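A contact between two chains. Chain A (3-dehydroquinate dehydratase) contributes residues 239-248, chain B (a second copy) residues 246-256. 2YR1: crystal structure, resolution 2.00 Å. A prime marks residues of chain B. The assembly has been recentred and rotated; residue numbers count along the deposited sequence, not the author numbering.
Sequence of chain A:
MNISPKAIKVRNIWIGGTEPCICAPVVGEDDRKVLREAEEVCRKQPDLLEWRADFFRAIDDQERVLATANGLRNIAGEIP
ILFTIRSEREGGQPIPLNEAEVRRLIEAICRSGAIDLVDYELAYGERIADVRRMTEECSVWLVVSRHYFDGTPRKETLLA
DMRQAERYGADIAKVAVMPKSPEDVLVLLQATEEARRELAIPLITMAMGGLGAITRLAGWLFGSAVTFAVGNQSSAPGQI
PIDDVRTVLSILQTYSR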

# COMPACT_ATOMS: atom_id res chain seq x y z
N GLN A 239 2.47 -1.42 -14.77
CA GLN A 239 3.51 -2.34 -14.32
C GLN A 239 4.78 -1.53 -14.01
O GLN A 239 5.18 -0.66 -14.77
N ILE A 240 5.39 -1.84 -12.87
CA ILE A 240 6.59 -1.17 -12.36
C ILE A 240 7.84 -2.00 -12.60
O ILE A 240 7.78 -3.23 -12.60
N PRO A 241 8.99 -1.34 -12.81
CA PRO A 241 10.25 -2.05 -13.04
C PRO A 241 10.56 -3.00 -11.89
O PRO A 241 10.50 -2.64 -10.70
N ILE A 242 10.90 -4.22 -12.25
CA ILE A 242 11.19 -5.25 -11.28
C ILE A 242 12.11 -4.84 -10.12
O ILE A 242 11.90 -5.27 -8.98
N ASP A 243 13.11 -4.01 -10.41
CA ASP A 243 14.05 -3.56 -9.38
C ASP A 243 13.36 -2.70 -8.31
O ASP A 243 13.65 -2.81 -7.12
N ASP A 244 12.44 -1.84 -8.75
CA ASP A 244 11.73 -0.99 -7.80
C ASP A 244 10.71 -1.82 -7.01
O ASP A 244 10.47 -1.55 -5.83
N VAL A 245 10.13 -2.83 -7.64
CA VAL A 245 9.18 -3.69 -6.93
C VAL A 245 9.90 -4.41 -5.79
O VAL A 245 9.41 -4.44 -4.65
N ARG A 246 11.08 -4.96 -6.09
CA ARG A 246 11.91 -5.66 -5.09
C ARG A 246 12.27 -4.74 -3.92
O ARG A 246 12.22 -5.14 -2.76
N THR A 247 12.65 -3.51 -4.24
CA THR A 247 13.02 -2.53 -3.21
C THR A 247 11.89 -2.38 -2.19
O THR A 247 12.10 -2.52 -0.98
N VAL A 248 10.69 -2.10 -2.69
CA VAL A 248 9.53 -1.90 -1.81
C VAL A 248 9.12 -3.17 -1.07
O VAL A 248 8.81 -3.13 0.14
N ARG B 246 11.09 7.27 3.01
CA ARG B 246 11.48 8.13 1.87
C ARG B 246 11.70 7.29 0.61
O ARG B 246 11.25 7.67 -0.47
N THR B 247 12.36 6.14 0.74
CA THR B 247 12.63 5.28 -0.42
C THR B 247 11.32 4.82 -1.07
O THR B 247 11.14 4.94 -2.28
N VAL B 248 10.41 4.30 -0.25
CA VAL B 248 9.12 3.83 -0.75
C VAL B 248 8.26 4.97 -1.31
O VAL B 248 7.62 4.81 -2.35
N LEU B 249 8.26 6.12 -0.64
CA LEU B 249 7.46 7.25 -1.10
C LEU B 249 7.93 7.67 -2.48
O LEU B 249 7.13 7.95 -3.38
N SER B 250 9.25 7.71 -2.64
CA SER B 250 9.83 8.09 -3.92
C SER B 250 9.29 7.21 -5.06
O SER B 250 8.83 7.71 -6.08
N ILE B 251 9.35 5.90 -4.86
CA ILE B 251 8.88 4.96 -5.86
C ILE B 251 7.36 5.07 -6.05
O ILE B 251 6.86 5.12 -7.18
N LEU B 252 6.63 5.14 -4.95
CA LEU B 252 5.18 5.24 -5.05
C LEU B 252 4.75 6.49 -5.84
O LEU B 252 3.85 6.43 -6.67
N GLN B 253 5.40 7.62 -5.59
CA GLN B 253 5.06 8.85 -6.28
C GLN B 253 5.40 8.79 -7.77
O GLN B 253 4.61 9.23 -8.60
N THR B 254 6.56 8.24 -8.11
CA THR B 254 6.96 8.14 -9.51
C THR B 254 5.98 7.27 -10.30
O THR B 254 5.62 7.60 -11.43
N TYR B 255 5.53 6.18 -9.69
CA TYR B 255 4.64 5.26 -10.38
C TYR B 255 3.15 5.35 -10.10
O TYR B 255 2.37 4.58 -10.67
N SER B 256 2.74 6.28 -9.25
CA SER B 256 1.32 6.43 -8.95
C SER B 256 0.74 7.56 -9.78
O SER B 256 1.04 8.73 -9.56

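Two helices from two copies of 3-dehydroquinate dehydratase pack here in a largely apolar, roughly antiparallel contact that is pinned at one end by a single tyrosine-aspartate hydrogen bond. The axes approach to 10.1 Å with 141° between their directions, and the register pairs Val248 with Val248′, Asp244 with Ile251′ and Ile240 with Tyr255′. Such spacing illustrates a general rule: residues three or four positions apart return to the same helix face, so a short repeat suffices to build an interface.

Ile251′ anchors the middle. Its CA-to-CB bond points toward chain A, as those of Ile240, Asp244, Thr247, Thr247′ and Tyr255′ point toward the opposing stretch. With chi1 m and chi2 t, Ile251′ CD1 lies 3.7 Å from Val248 CG2, 3.8 Å from Thr247 CG2 and 3.9 Å from the backbone atom Asp244 O, so one methyl meets three residues on one face of the chain A helix. Both valines point sideways in the t rotamer, and they meet at 4.3 Å between Val248 CG1 and Val248′ CG1. Beside them the two threonines, both m, bring their methyls together, with Thr247 CG2 3.6 Å from Thr247′ CG2; Thr247′ OG1 finds its hydrogen-bond partner elsewhere in the structure.

Tyr255′, also m, covers the start of the chain A helix. Ile240 (chi1 m, chi2 p) sets its CG2 over one face of the Tyr255′ ring in a CH-pi contact, 3.9 Å from the ring centroid, while Pro241 CD, oblique to the ring, lies 3.1 Å from Tyr255′ OH. At the ring edge the hydroxyl finds its polar partner: Tyr255′ OH donates to Asp244 OD2 at 2.9 Å. The m rotamer of Asp244 places the carboxylate within reach of this hydroxyl, while Asp244 CB packs 4.0 Å from Ile251′ CG2. One aspartate thus serves both the apolar seam and its polar end.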

# COMPACT_ATOMS: atom_id res chain seq x y z
CB GLN A 239 3.79 -3.42 -15.38
CG GLN A 239 2.56 -4.29 -15.73
CD GLN A 239 2.89 -5.42 -16.72
OE1 GLN A 239 3.86 -5.33 -17.48
NE2 GLN A 239 2.07 -6.47 -16.72
CB ILE A 240 6.45 -0.95 -10.82
CG1 ILE A 240 5.31 0.01 -10.54
CG2 ILE A 240 7.74 -0.46 -10.20
CD1 ILE A 240 3.99 -0.55 -10.83
CB PRO A 241 11.26 -0.92 -13.16
CG PRO A 241 10.46 0.14 -13.87
CD PRO A 241 9.15 0.10 -13.11
CB ILE A 242 11.75 -6.47 -12.00
CG1 ILE A 242 11.94 -7.62 -11.02
CG2 ILE A 242 13.06 -6.10 -12.69
CD1 ILE A 242 12.19 -8.94 -11.70
CB ASP A 243 15.20 -2.77 -10.01
CG ASP A 243 16.18 -3.67 -10.76
OD1 ASP A 243 16.39 -4.83 -10.31
OD2 ASP A 243 16.73 -3.23 -11.79
CB ASP A 244 11.07 0.18 -8.54
CG ASP A 244 12.10 1.12 -9.18
OD1 ASP A 244 13.06 1.50 -8.50
OD2 ASP A 244 11.95 1.47 -10.37
CB VAL A 245 8.55 -4.72 -7.88
CG1 VAL A 245 7.70 -5.70 -7.11
CG2 VAL A 245 7.67 -4.00 -8.90
CB ARG A 246 13.22 -6.17 -5.73
CG ARG A 246 13.06 -7.23 -6.81
CD ARG A 246 14.42 -7.53 -7.44
NE ARG A 246 14.39 -8.58 -8.46
CZ ARG A 246 13.94 -9.81 -8.24
NH1 ARG A 246 13.49 -10.14 -7.03
NH2 ARG A 246 13.97 -10.71 -9.21
CB THR A 247 13.29 -1.14 -3.85
OG1 THR A 247 14.43 -1.23 -4.71
CG2 THR A 247 13.53 -0.08 -2.79
CB VAL A 248 8.33 -1.36 -2.64
CG1 VAL A 248 7.10 -1.25 -1.79
CG2 VAL A 248 8.70 0.01 -3.23
CB ARG B 246 12.79 8.90 2.17
CG ARG B 246 12.75 9.99 3.28
CD ARG B 246 12.08 11.29 2.84
NE ARG B 246 12.15 12.33 3.88
CZ ARG B 246 11.28 13.34 4.00
NH1 ARG B 246 10.27 13.45 3.16
NH2 ARG B 246 11.42 14.23 4.99
CB THR B 247 13.49 4.04 -0.01
OG1 THR B 247 14.76 4.48 0.50
CG2 THR B 247 13.72 3.11 -1.23
CB VAL B 248 8.34 3.06 0.36
CG1 VAL B 248 6.93 2.73 -0.12
CG2 VAL B 248 9.09 1.77 0.72
CB LEU B 249 7.58 8.44 -0.14
CG LEU B 249 6.91 8.31 1.23
CD1 LEU B 249 7.17 9.59 2.06
CD2 LEU B 249 5.41 8.08 1.03
CB SER B 250 11.36 7.94 -3.84
OG SER B 250 11.96 8.18 -5.11
CB ILE B 251 9.26 3.52 -5.44
CG1 ILE B 251 10.79 3.39 -5.45
CG2 ILE B 251 8.64 2.49 -6.41
CD1 ILE B 251 11.29 2.11 -4.87
CB LEU B 252 4.57 5.27 -3.65
CG LEU B 252 3.18 4.67 -3.47
CD1 LEU B 252 3.10 3.28 -4.10
CD2 LEU B 252 2.88 4.60 -1.96
CB GLN B 253 5.76 10.05 -5.63
CG GLN B 253 5.42 10.22 -4.16
CD GLN B 253 6.05 11.45 -3.54
OE1 GLN B 253 5.55 12.57 -3.69
NE2 GLN B 253 7.16 11.26 -2.83
CB THR B 254 8.38 7.52 -9.67
OG1 THR B 254 8.42 6.25 -9.01
CG2 THR B 254 9.43 8.42 -9.06
CB TYR B 255 5.09 3.83 -10.13
CG TYR B 255 6.45 3.55 -10.71
CD1 TYR B 255 6.67 3.63 -12.08
CD2 TYR B 255 7.53 3.23 -9.89
CE1 TYR B 255 7.93 3.40 -12.62
CE2 TYR B 255 8.79 3.00 -10.41
CZ TYR B 255 8.98 3.09 -11.77
OH TYR B 255 10.24 2.87 -12.29
CB SER B 256 1.10 6.69 -7.47
OG SER B 256 1.24 5.48 -6.74